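Long-range contacts in uncharacterized protein (Sinorhizobium meliloti, PDB 4DNH), which is of unknown function but folds as a TIM barrel and is probably related to the dihydrodipicolinate synthase family: residues 71-76 / 108-113; 36-41 / 77-82; 31-36 / 285-290; 42-47 / 62-67; 150-155 / 185-190. All coordinates share one frame; numbering follows the deposited sequence.

Contact 1: 71-76 / 108-113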
# COMPACT_ATOMS: atom_id res chain seq x y z
N LEU A 71 -10.48 3.36 7.85
CA LEU A 71 -9.06 3.43 8.25
C LEU A 71 -8.85 4.52 9.28
O LEU A 71 -8.22 4.29 10.30
CB LEU A 71 -8.10 3.61 7.06
CG LEU A 71 -7.95 2.48 6.04
CD1 LEU A 71 -7.04 2.92 4.90
CD2 LEU A 71 -7.43 1.19 6.65
N TRP A 72 -9.38 5.70 9.02
CA TRP A 72 -9.30 6.78 10.01
C TRP A 72 -9.89 6.40 11.33
O TRP A 72 -9.30 6.73 12.36
CB TRP A 72 -9.88 8.07 9.48
CG TRP A 72 -9.06 8.63 8.34
CD1 TRP A 72 -7.68 8.65 8.23
CD2 TRP A 72 -9.56 9.30 7.13
NE1 TRP A 72 -7.29 9.26 7.06
CE2 TRP A 72 -8.37 9.67 6.35
CE3 TRP A 72 -10.82 9.61 6.62
CZ2 TRP A 72 -8.46 10.33 5.13
CZ3 TRP A 72 -10.90 10.27 5.38
CH2 TRP A 72 -9.75 10.62 4.66
N ASP A 73 -11.01 5.66 11.32
CA ASP A 73 -11.70 5.19 12.55
C ASP A 73 -10.80 4.33 13.41
O ASP A 73 -10.88 4.38 14.64
CB ASP A 73 -12.94 4.34 12.22
CG ASP A 73 -14.13 5.18 11.75
OD1 ASP A 73 -14.09 6.42 11.87
OD2 ASP A 73 -15.11 4.58 11.26
N LEU A 74 -9.97 3.52 12.76
CA LEU A 74 -9.06 2.61 13.44
C LEU A 74 -7.74 3.29 13.83
O LEU A 74 -6.85 2.66 14.41
CB LEU A 74 -8.79 1.37 12.59
CG LEU A 74 -9.97 0.43 12.34
CD1 LEU A 74 -9.65 -0.51 11.19
CD2 LEU A 74 -10.38 -0.38 13.56
N GLY A 75 -7.62 4.58 13.50
CA GLY A 75 -6.44 5.35 13.85
C GLY A 75 -5.32 5.31 12.84
O GLY A 75 -4.32 6.00 13.01
N LEU A 76 -5.50 4.52 11.77
CA LEU A 76 -4.47 4.38 10.73
C LEU A 76 -4.51 5.57 9.82
O LEU A 76 -5.57 6.14 9.58
CB LEU A 76 -4.70 3.10 9.92
CG LEU A 76 -4.72 1.81 10.74
CD1 LEU A 76 -5.20 0.63 9.92
CD2 LEU A 76 -3.34 1.51 11.29
N ARG A 108 -10.51 16.74 5.82
CA ARG A 108 -10.77 18.02 6.47
C ARG A 108 -12.11 18.00 7.23
O ARG A 108 -12.36 18.85 8.09
CB ARG A 108 -10.76 19.17 5.47
CG ARG A 108 -9.39 19.49 4.88
CD ARG A 108 -9.47 20.76 4.02
NE ARG A 108 -10.50 20.66 2.98
CZ ARG A 108 -10.28 20.21 1.74
NH1 ARG A 108 -9.07 19.82 1.35
NH2 ARG A 108 -11.29 20.15 0.88
N GLY A 109 -12.96 17.03 6.88
CA GLY A 109 -14.25 16.83 7.52
C GLY A 109 -14.20 16.04 8.81
O GLY A 109 -15.23 15.74 9.39
N ARG A 110 -12.99 15.72 9.26
CA ARG A 110 -12.79 14.87 10.43
C ARG A 110 -11.72 15.49 11.30
O ARG A 110 -10.78 16.08 10.78
CB ARG A 110 -12.28 13.50 10.00
CG ARG A 110 -13.33 12.50 9.55
CD ARG A 110 -12.62 11.19 9.22
NE ARG A 110 -12.35 10.39 10.41
CZ ARG A 110 -12.91 9.21 10.67
NH1 ARG A 110 -13.75 8.65 9.80
NH2 ARG A 110 -12.62 8.57 11.79
N PRO A 111 -11.85 15.35 12.64
CA PRO A 111 -10.74 15.82 13.48
C PRO A 111 -9.49 14.94 13.35
O PRO A 111 -8.39 15.46 13.46
CB PRO A 111 -11.31 15.78 14.90
CG PRO A 111 -12.45 14.84 14.83
CD PRO A 111 -13.01 14.94 13.45
N ASP A 112 -9.67 13.64 13.08
CA ASP A 112 -8.57 12.67 13.16
C ASP A 112 -8.26 11.93 11.85
O ASP A 112 -8.34 10.71 11.79
CB ASP A 112 -8.81 11.65 14.30
CG ASP A 112 -9.96 10.64 14.01
OD1 ASP A 112 -10.75 10.83 13.05
OD2 ASP A 112 -10.05 9.65 14.76
N ALA A 113 -7.90 12.68 10.82
CA ALA A 113 -7.63 12.06 9.53
C ALA A 113 -6.23 12.38 9.00
O ALA A 113 -5.99 13.47 8.48
CB ALA A 113 -8.69 12.47 8.53
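One guanidinium, that of Arg110, holds two aspartates at its edge while a face of it rests on a tryptophan methylene. Arg110 NH2 donates to Asp73 OD1 at 2.6 Å, with an N-H...O angle of 159° and the oxygen close to the guanidinium plane; the bond from NH1 to the same oxygen is weak. Side-on, Arg110 NE and NH2 both reach Asp112 OD1, with NE at 3.1 Å. Trp72 CB sits over the centre of the group, 3.4 Å from Arg110 CZ. The Arg110 chain bends at chi3 (82°), which turns NE out of the line of the preceding carbons. An alanine here would probably leave Asp73 OD1 and Asp112 OD1, 5.7 Å apart, without their shared counter-charge and uncover the tryptophan methylene. The indole is met in turn by Ala113: its CB lies 3.5 Å from the centroid of the five-membered ring of Trp72, 12° off the normal, a CH-pi contact. Arg110 NH1 also bonds His69, and Trp72 NE1 bonds the carbonyl of Leu114. The contact joins the end of helix 61-73, closed by a Schellman motif at Gly75, to the loop before strand 115-119, where the indole also touches Ala107 of helix 93-108 and Val78 of strand 77-80.

Contact 2: 36-41 / 77-82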
# COMPACT_ATOMS: atom_id res chain seq x y z
N VAL A 36 4.06 5.77 13.64
CA VAL A 36 3.29 6.41 12.56
C VAL A 36 2.97 5.40 11.44
O VAL A 36 3.86 4.99 10.68
CB VAL A 36 4.02 7.62 11.97
CG1 VAL A 36 3.19 8.27 10.86
CG2 VAL A 36 4.33 8.64 13.06
N ALA A 37 1.70 5.01 11.34
CA ALA A 37 1.26 3.93 10.47
C ALA A 37 0.24 4.40 9.47
O ALA A 37 -0.79 4.96 9.86
CB ALA A 37 0.67 2.81 11.30
N PHE A 38 0.53 4.17 8.19
CA PHE A 38 -0.40 4.41 7.10
C PHE A 38 -0.81 3.09 6.49
O PHE A 38 0.02 2.18 6.34
CB PHE A 38 0.30 5.14 5.95
CG PHE A 38 0.58 6.59 6.20
CD1 PHE A 38 1.78 6.98 6.79
CD2 PHE A 38 -0.31 7.56 5.78
CE1 PHE A 38 2.05 8.33 6.99
CE2 PHE A 38 -0.03 8.90 5.97
CZ PHE A 38 1.15 9.29 6.58
N ALA A 39 -2.06 3.00 6.08
CA ALA A 39 -2.44 1.97 5.14
C ALA A 39 -2.53 2.56 3.73
O ALA A 39 -3.13 3.62 3.51
CB ALA A 39 -3.74 1.33 5.57
N ALA A 40 -1.88 1.91 2.76
CA ALA A 40 -2.06 2.28 1.36
C ALA A 40 -3.38 1.67 0.92
O ALA A 40 -3.51 0.45 0.86
CB ALA A 40 -0.91 1.78 0.51
N ALA A 41 -4.37 2.51 0.61
CA ALA A 41 -5.73 2.02 0.49
C ALA A 41 -6.14 1.72 -0.95
O ALA A 41 -5.76 2.45 -1.88
CB ALA A 41 -6.70 3.00 1.12
N GLY A 77 -3.35 5.99 9.32
CA GLY A 77 -3.33 7.04 8.30
C GLY A 77 -3.66 6.47 6.94
O GLY A 77 -3.64 5.25 6.74
N VAL A 78 -3.95 7.34 5.98
CA VAL A 78 -4.27 6.92 4.64
C VAL A 78 -3.20 7.43 3.66
O VAL A 78 -2.89 8.64 3.63
CB VAL A 78 -5.69 7.39 4.23
CG1 VAL A 78 -5.89 7.34 2.72
CG2 VAL A 78 -6.77 6.56 4.93
N ALA A 79 -2.64 6.52 2.87
CA ALA A 79 -1.72 6.86 1.78
C ALA A 79 -2.49 6.75 0.48
O ALA A 79 -2.80 5.63 0.04
CB ALA A 79 -0.54 5.89 1.77
N GLU A 80 -2.80 7.88 -0.15
CA GLU A 80 -3.75 7.87 -1.25
C GLU A 80 -3.19 7.78 -2.63
O GLU A 80 -2.14 8.37 -2.94
CB GLU A 80 -4.67 9.09 -1.23
CG GLU A 80 -6.02 8.81 -0.58
CD GLU A 80 -6.85 7.77 -1.28
OE1 GLU A 80 -6.34 6.91 -2.05
OE2 GLU A 80 -8.06 7.79 -1.02
N SER A 81 -3.95 7.07 -3.45
CA SER A 81 -3.65 6.90 -4.85
C SER A 81 -2.24 6.31 -4.97
O SER A 81 -1.46 6.69 -5.83
CB SER A 81 -3.80 8.24 -5.57
OG SER A 81 -5.15 8.67 -5.56
N MSE A 82 -1.96 5.34 -4.11
CA MSE A 82 -0.66 4.69 -4.11
C MSE A 82 -0.70 3.43 -4.94
O MSE A 82 -1.70 3.13 -5.61
CB MSE A 82 -0.28 4.43 -2.65
CG MSE A 82 0.13 5.75 -1.99
SE MSE A 82 1.80 6.36 -2.84
CE MSE A 82 2.96 4.98 -2.04
O HOH W 1 -3.44 3.97 -1.93
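Gly77 and Ala39 carry the backbone ladder. Gly77 N donates to Ala37 O at 2.8 Å, Ala39 N returns a bond to Gly77 O at 2.8 Å, and Ala79 N donates to Ala39 O at 3.0 Å, all with N-H...O angles above 160°. Beyond these, water 1 takes over as the strands separate: it donates to Ala41 O and Ala79 O and accepts from Met82 N. The bridges Phe38 with Gly77, Ala39 with Val78 and Ala40 with Ala79 define a parallel pair, its axes at 41°. With helix 61-73 between them in sequence, strands 37-40 and 77-80 form the first beta-alpha-beta unit of the eight-stranded TIM barrel. Ala39 and Val78 face that helix, meeting Leu71, whereas Phe38, Ala40 and Ala79 share the other face. Phe38 CG is anti to the carbonyl carbon, beside the backbone N (chi1 -74°), and the ring presents an edge to the Val78 peptide, with CD2 of Phe38 3.5 Å from Val78 O. Phe38 CB lies 4.3 Å from Ala79 CB. A CB on Gly77 would fall 3.0 Å from Phe38 CD2, so the ring occupies ground that glycine leaves clear. An alanine in place of Phe38 would probably open a gap beside the Val78 carbonyl and deprive Leu114 and Ala116 of their aromatic neighbour. Farther along, Ala40 CB is 4.2 Å from CB of the selenomethionine Met82.

Contact 3: 31-36 / 285-290; sequences KAFSRV and VASAAL
The Phe33 ring takes Leu290 over one face, with the leucine CB 3.7 Å from the ring centroid and 14° off the normal. This CH-pi contact is displaced toward the rim, as the 3.6 Å from Leu290 CB to Phe33 CD1 indicates. Ser287 O approaches Phe33 CE1 obliquely, also at 3.6 Å. Phe33 CG is anti to the carbonyl carbon (chi1 -49°), which places it beside the backbone N. The second flat group, the Arg35 guanidinium, heads off from Leu290: Arg35 NH1 donates to Ser34 O at 2.7 Å, from 46° above the carbonyl plane, and NE bonds the carbonyl of Ile264. What Arg35 brings to the helix is its CB, 4.1 Å from Leu290 CD2. Polar linkage is indirect. Water 2 accepts from Ser34 N at 2.6 Å and donates to Leu290 O at 2.7 Å, joining a loop amide to a helix carbonyl. Ser287 OG bonds Arg28 NH2 and Leu74 O, which ties the same turn of helix to the C-terminal end of helix 61-73. Loop 31-36, on its way into strand 37-40, is therefore laid against helix 283-294; on its other side that helix packs against helix 298-305 through Ala288 and Ala289.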
# COMPACT_ATOMS: atom_id res chain seq x y z
N LYS A 31 -2.86 8.56 18.60
CA LYS A 31 -2.06 8.87 19.79
C LYS A 31 -1.85 7.66 20.73
O LYS A 31 -0.92 7.66 21.53
CB LYS A 31 -2.63 10.08 20.54
CG LYS A 31 -2.15 11.40 19.97
CD LYS A 31 -3.21 12.49 20.08
CE LYS A 31 -3.21 13.16 21.44
NZ LYS A 31 -4.11 14.35 21.45
N ALA A 32 -2.70 6.65 20.61
CA ALA A 32 -2.53 5.41 21.38
C ALA A 32 -1.35 4.58 20.86
O ALA A 32 -0.89 3.66 21.54
CB ALA A 32 -3.81 4.59 21.37
N PHE A 33 -0.86 4.91 19.66
CA PHE A 33 0.27 4.20 19.04
C PHE A 33 1.61 4.87 19.36
O PHE A 33 1.68 6.07 19.63
CB PHE A 33 0.14 4.12 17.51
CG PHE A 33 -1.20 3.64 17.02
CD1 PHE A 33 -2.02 2.84 17.81
CD2 PHE A 33 -1.62 3.97 15.74
CE1 PHE A 33 -3.25 2.40 17.34
CE2 PHE A 33 -2.84 3.53 15.27
CZ PHE A 33 -3.65 2.74 16.07
N SER A 34 2.67 4.07 19.30
CA SER A 34 4.03 4.56 19.41
C SER A 34 4.71 4.48 18.05
O SER A 34 5.94 4.46 17.97
CB SER A 34 4.82 3.74 20.44
OG SER A 34 4.86 2.37 20.10
N ARG A 35 3.90 4.41 16.99
CA ARG A 35 4.39 4.40 15.61
C ARG A 35 3.51 5.29 14.76
O ARG A 35 2.35 5.51 15.10
CB ARG A 35 4.33 2.98 15.04
CG ARG A 35 5.21 1.95 15.74
CD ARG A 35 6.67 2.12 15.40
NE ARG A 35 7.50 1.14 16.10
CZ ARG A 35 8.02 1.34 17.30
NH1 ARG A 35 7.82 2.47 17.95
NH2 ARG A 35 8.76 0.39 17.86
N VAL A 36 4.06 5.77 13.64
CA VAL A 36 3.29 6.41 12.56
C VAL A 36 2.97 5.40 11.44
O VAL A 36 3.86 4.99 10.68
CB VAL A 36 4.02 7.62 11.97
CG1 VAL A 36 3.19 8.27 10.86
CG2 VAL A 36 4.33 8.64 13.06
N VAL A 285 -6.73 -5.52 12.85
CA VAL A 285 -5.69 -6.23 13.60
C VAL A 285 -4.48 -5.32 13.79
O VAL A 285 -3.92 -5.24 14.89
CB VAL A 285 -5.25 -7.52 12.86
CG1 VAL A 285 -4.10 -8.19 13.60
CG2 VAL A 285 -6.42 -8.48 12.70
N ALA A 286 -4.08 -4.64 12.71
CA ALA A 286 -2.93 -3.74 12.78
C ALA A 286 -3.14 -2.67 13.84
O ALA A 286 -2.25 -2.38 14.64
CB ALA A 286 -2.67 -3.10 11.42
N SER A 287 -4.34 -2.08 13.82
CA SER A 287 -4.75 -1.11 14.80
C SER A 287 -4.60 -1.69 16.21
O SER A 287 -3.91 -1.11 17.04
CB SER A 287 -6.20 -0.68 14.53
OG SER A 287 -6.69 0.16 15.56
N ALA A 288 -5.23 -2.84 16.46
CA ALA A 288 -5.18 -3.48 17.78
C ALA A 288 -3.74 -3.75 18.23
O ALA A 288 -3.43 -3.63 19.41
CB ALA A 288 -5.98 -4.78 17.78
N ALA A 289 -2.88 -4.11 17.28
CA ALA A 289 -1.50 -4.43 17.60
C ALA A 289 -0.64 -3.19 17.80
O ALA A 289 0.21 -3.17 18.68
CB ALA A 289 -0.91 -5.35 16.55
N LEU A 290 -0.86 -2.16 17.00
CA LEU A 290 -0.18 -0.90 17.20
C LEU A 290 -0.54 -0.27 18.55
O LEU A 290 0.27 0.46 19.13
CB LEU A 290 -0.50 0.08 16.06
CG LEU A 290 0.11 -0.23 14.69
CD1 LEU A 290 -0.56 0.61 13.62
CD2 LEU A 290 1.61 -0.02 14.65
O HOH W 2 2.55 1.61 18.41

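Contact 4: 42-47 / 62-67; sequences HVVADP and ERTLAF
His42 and Phe67 are brought together by two different first torsions. His42 CG lies between the backbone N and the carbonyl carbon, the crowded position (chi1 70°), while Phe67 CG is anti to its backbone N (chi1 -173°). The imidazole then meets the phenyl in an edge-to-face pair, with centroids 4.4 Å apart and planes at 58°. Its CE1 stands 3.4 Å above the plane of the Phe67 ring, over the centre, and ND1 is 3.6 Å from Phe67 CE2. Both imidazole nitrogens have partners: His42 ND1 bonds Asp280 and NE2 makes a weak bond with Gln337, which together probably fix the ring's rotation. Farther along the loop, Val44 N donates to Thr64 OG1 at 3.0 Å in a somewhat bent bond. That hydroxyl also bonds the carbonyl of Asp60, one turn earlier, so it links the loop amide to the start of the helix. Val44 and Arg63 lie side by side, with Val44 CG1 3.7 Å from Arg63 CB. Beyond this aliphatic part, Arg63 NE makes a salt bridge with Glu62 OE1 at 2.9 Å, on the syn lone pair, and NH1 bonds the carbonyl of Leu336. The whole is a beta-alpha connection of a TIM barrel, in which the chain leaving the C-terminal end of strand 37-40 folds back on the first turns of the helix it leads into, helix 61-73.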
# COMPACT_ATOMS: atom_id res chain seq x y z
N HIS A 42 -6.94 0.68 -1.12
CA HIS A 42 -7.37 0.20 -2.43
C HIS A 42 -8.54 1.02 -2.94
O HIS A 42 -9.11 1.84 -2.20
CB HIS A 42 -7.77 -1.27 -2.34
CG HIS A 42 -9.04 -1.50 -1.57
ND1 HIS A 42 -9.08 -1.52 -0.23
CD2 HIS A 42 -10.35 -1.71 -2.00
CE1 HIS A 42 -10.34 -1.75 0.18
NE2 HIS A 42 -11.11 -1.86 -0.91
N VAL A 43 -8.90 0.79 -4.20
CA VAL A 43 -10.02 1.46 -4.86
C VAL A 43 -11.17 0.49 -5.15
O VAL A 43 -10.94 -0.60 -5.65
CB VAL A 43 -9.58 2.11 -6.19
CG1 VAL A 43 -10.79 2.64 -6.96
CG2 VAL A 43 -8.61 3.23 -5.91
N VAL A 44 -12.40 0.90 -4.85
CA VAL A 44 -13.58 0.14 -5.23
C VAL A 44 -14.07 0.55 -6.62
O VAL A 44 -14.46 1.71 -6.86
CB VAL A 44 -14.72 0.31 -4.21
CG1 VAL A 44 -15.91 -0.61 -4.55
CG2 VAL A 44 -14.19 0.04 -2.82
N ALA A 45 -14.07 -0.42 -7.55
CA ALA A 45 -14.63 -0.17 -8.88
C ALA A 45 -16.16 -0.12 -8.87
O ALA A 45 -16.82 -0.68 -8.00
CB ALA A 45 -14.13 -1.21 -9.88
N ASP A 46 -16.72 0.54 -9.87
CA ASP A 46 -18.17 0.56 -10.03
C ASP A 46 -18.54 -0.55 -11.01
O ASP A 46 -18.22 -0.45 -12.19
CB ASP A 46 -18.63 1.93 -10.56
CG ASP A 46 -20.11 1.98 -10.88
OD1 ASP A 46 -20.82 1.00 -10.57
OD2 ASP A 46 -20.58 3.02 -11.44
N PRO A 47 -19.22 -1.60 -10.52
CA PRO A 47 -19.49 -2.74 -11.40
C PRO A 47 -20.65 -2.51 -12.39
O PRO A 47 -20.99 -3.44 -13.14
CB PRO A 47 -19.86 -3.85 -10.41
CG PRO A 47 -20.47 -3.13 -9.25
CD PRO A 47 -19.78 -1.79 -9.17
N GLU A 62 -18.42 6.46 -3.27
CA GLU A 62 -19.00 6.25 -1.97
C GLU A 62 -18.31 5.08 -1.27
O GLU A 62 -17.83 5.21 -0.15
CB GLU A 62 -20.52 6.03 -2.10
CG GLU A 62 -21.28 6.06 -0.78
CD GLU A 62 -21.61 4.68 -0.21
OE1 GLU A 62 -20.99 3.67 -0.61
OE2 GLU A 62 -22.50 4.61 0.67
N ARG A 63 -18.23 3.95 -1.96
CA ARG A 63 -17.60 2.79 -1.38
C ARG A 63 -16.09 2.99 -1.16
O ARG A 63 -15.55 2.54 -0.14
CB ARG A 63 -17.88 1.57 -2.24
CG ARG A 63 -18.04 0.28 -1.45
CD ARG A 63 -19.48 0.04 -1.02
NE ARG A 63 -19.96 1.00 -0.04
CZ ARG A 63 -19.70 0.97 1.27
NH1 ARG A 63 -18.95 0.02 1.80
NH2 ARG A 63 -20.20 1.92 2.06
N THR A 64 -15.41 3.67 -2.08
CA THR A 64 -13.98 3.96 -1.94
C THR A 64 -13.70 4.86 -0.75
O THR A 64 -12.82 4.57 0.06
CB THR A 64 -13.41 4.58 -3.23
OG1 THR A 64 -13.52 3.64 -4.30
CG2 THR A 64 -11.96 4.98 -3.07
N LEU A 65 -14.47 5.95 -0.62
CA LEU A 65 -14.29 6.87 0.51
C LEU A 65 -14.72 6.27 1.84
O LEU A 65 -14.09 6.53 2.86
CB LEU A 65 -14.96 8.21 0.27
CG LEU A 65 -14.62 8.94 -1.03
CD1 LEU A 65 -15.62 10.08 -1.29
CD2 LEU A 65 -13.18 9.44 -1.02
N ALA A 66 -15.77 5.45 1.84
CA ALA A 66 -16.17 4.75 3.07
C ALA A 66 -15.00 3.96 3.65
O ALA A 66 -14.86 3.85 4.86
CB ALA A 66 -17.35 3.84 2.84
N PHE A 67 -14.13 3.44 2.79
CA PHE A 67 -12.98 2.69 3.28
C PHE A 67 -11.87 3.57 3.90
O PHE A 67 -11.24 3.17 4.86
CB PHE A 67 -12.43 1.77 2.20
CG PHE A 67 -11.36 0.86 2.68
CD1 PHE A 67 -11.68 -0.27 3.43
CD2 PHE A 67 -10.02 1.14 2.41
CE1 PHE A 67 -10.68 -1.12 3.90
CE2 PHE A 67 -9.03 0.29 2.87
CZ PHE A 67 -9.36 -0.84 3.62

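Contact 5: 150-155 / 185-190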
# COMPACT_ATOMS: atom_id res chain seq x y z
N GLY A 150 -4.48 21.19 -0.52
CA GLY A 150 -3.95 21.11 0.84
C GLY A 150 -3.41 19.74 1.24
O GLY A 150 -3.57 19.33 2.38
N GLY A 151 -2.77 19.04 0.30
CA GLY A 151 -2.28 17.70 0.59
C GLY A 151 -0.79 17.65 0.88
O GLY A 151 -0.01 18.37 0.26
N ARG A 152 -0.40 16.82 1.84
CA ARG A 152 1.01 16.45 1.96
C ARG A 152 1.33 15.33 0.94
O ARG A 152 0.47 14.51 0.60
CB ARG A 152 1.40 16.10 3.40
CG ARG A 152 0.54 15.06 4.12
CD ARG A 152 1.16 14.62 5.46
NE ARG A 152 2.52 14.09 5.31
CZ ARG A 152 3.21 13.42 6.24
NH1 ARG A 152 4.43 12.99 5.97
NH2 ARG A 152 2.68 13.17 7.44
N ILE A 153 2.56 15.34 0.43
CA ILE A 153 2.96 14.53 -0.71
C ILE A 153 3.74 13.28 -0.31
O ILE A 153 4.56 13.32 0.61
CB ILE A 153 3.84 15.36 -1.67
CG1 ILE A 153 2.97 16.32 -2.49
CG2 ILE A 153 4.65 14.47 -2.61
CD1 ILE A 153 2.92 17.70 -1.90
N ILE A 154 3.47 12.19 -1.01
CA ILE A 154 4.33 11.02 -1.03
C ILE A 154 4.94 11.05 -2.42
O ILE A 154 4.22 10.93 -3.41
CB ILE A 154 3.56 9.70 -0.88
CG1 ILE A 154 2.94 9.61 0.51
CG2 ILE A 154 4.50 8.52 -1.10
CD1 ILE A 154 1.89 8.53 0.63
N LEU A 155 6.24 11.23 -2.50
CA LEU A 155 6.88 11.46 -3.78
C LEU A 155 7.21 10.12 -4.44
O LEU A 155 8.11 9.40 -4.00
CB LEU A 155 8.12 12.33 -3.61
CG LEU A 155 8.76 12.85 -4.89
CD1 LEU A 155 7.77 13.72 -5.65
CD2 LEU A 155 10.01 13.63 -4.55
N PRO A 185 7.38 18.89 4.08
CA PRO A 185 8.08 17.60 4.08
C PRO A 185 7.33 16.51 3.32
O PRO A 185 6.11 16.45 3.34
CB PRO A 185 8.19 17.28 5.57
CG PRO A 185 8.35 18.63 6.20
CD PRO A 185 7.50 19.57 5.39
N VAL A 186 8.11 15.67 2.66
CA VAL A 186 7.67 14.66 1.72
C VAL A 186 8.09 13.27 2.23
O VAL A 186 9.05 13.14 3.01
CB VAL A 186 8.32 14.98 0.36
CG1 VAL A 186 8.93 13.76 -0.32
CG2 VAL A 186 7.35 15.71 -0.55
N ILE A 187 7.37 12.24 1.82
CA ILE A 187 7.79 10.87 2.04
C ILE A 187 8.21 10.31 0.69
O ILE A 187 7.39 10.19 -0.22
CB ILE A 187 6.66 10.00 2.60
CG1 ILE A 187 6.26 10.46 4.00
CG2 ILE A 187 7.08 8.53 2.62
CD1 ILE A 187 4.96 9.85 4.48
N ILE A 188 9.49 9.99 0.56
CA ILE A 188 10.04 9.48 -0.69
C ILE A 188 9.75 8.00 -0.81
O ILE A 188 9.92 7.22 0.13
CB ILE A 188 11.56 9.73 -0.78
CG1 ILE A 188 11.83 11.23 -0.97
CG2 ILE A 188 12.17 8.93 -1.92
CD1 ILE A 188 13.30 11.59 -1.11
N HIS A 189 9.32 7.61 -1.99
CA HIS A 189 8.98 6.23 -2.22
C HIS A 189 9.93 5.55 -3.18
O HIS A 189 10.05 5.94 -4.35
CB HIS A 189 7.54 6.13 -2.67
CG HIS A 189 7.04 4.73 -2.77
ND1 HIS A 189 5.96 4.41 -3.50
CD2 HIS A 189 7.51 3.54 -2.22
CE1 HIS A 189 5.74 3.08 -3.42
NE2 HIS A 189 6.69 2.55 -2.63
N TRP A 190 10.63 4.54 -2.66
CA TRP A 190 11.44 3.63 -3.45
C TRP A 190 10.66 2.36 -3.68
O TRP A 190 10.61 1.48 -2.81
CB TRP A 190 12.75 3.36 -2.74
CG TRP A 190 13.73 2.59 -3.58
CD1 TRP A 190 13.53 2.07 -4.86
CD2 TRP A 190 15.09 2.19 -3.21
NE1 TRP A 190 14.65 1.41 -5.29
CE2 TRP A 190 15.62 1.44 -4.35
CE3 TRP A 190 15.89 2.37 -2.09
CZ2 TRP A 190 16.90 0.91 -4.34
CZ3 TRP A 190 17.18 1.84 -2.10
CH2 TRP A 190 17.68 1.13 -3.20
O HOH W 3 4.63 14.05 3.40
O HOH W 4 10.55 8.64 -5.41
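Val186 reaches across to the neighbouring strand with both branches. Its CB lies 4.1 Å from Ile153 O; CG1 goes to Leu155 CB at 3.7 Å, and CG2 to Ile153 CG2 at 3.6 Å, so one residue fits between two alternate residues opposite. The backbones form a parallel ladder: Ile187 N donates to Ile153 O at 3.2 Å, Leu155 N to Ile187 O at 2.8 Å and His189 N to Leu155 O at 3.0 Å. The axes of these strands, fourth and fifth in the barrel, are 29° apart. Val186 and Leu155 turn to helix 168-181, whereas Ile154, Ile187 and His189 take the other face, where Met82 meets Ile154 and His189. Arg152 CG stands between the backbone N and the carbonyl carbon (chi1 52°), the chain bends at chi3, and Arg152 NH1 ends 3.5 Å from Ile187 CD1. Water 3 accepts from that NH1 and donates to Ile153 O and Pro185 O, while water 4 donates to Leu155 O and His189 O. The carbonyls of Ile153 and Leu155 are each met by a strand amide and a water, and the charge of Arg152 is probably balanced by its salt bridge to Asp227.

Overall arrangement
From the N terminus, contact 3 opens first, at 31-36, and its loop closes only at 285-290, enclosing the other four contacts. Contact 2 begins on the residue it shares with contact 3, Val36. Within its loop contact 4 is nested, opening just after the first strand and closing on helix 61-73. Contact 1 then starts at 71-76, before contact 2 closes at 77-82, and ends at 108-113, so the two cross; Leu71 and Trp72 pack on Val78 where they touch. Contact 5 follows in series, joining strands four and five, and meets contact 2 through the barrel interior, where Phe38 comes near Ile187. Contact 3 finally brings helix 283-294 back to the first strand's entry.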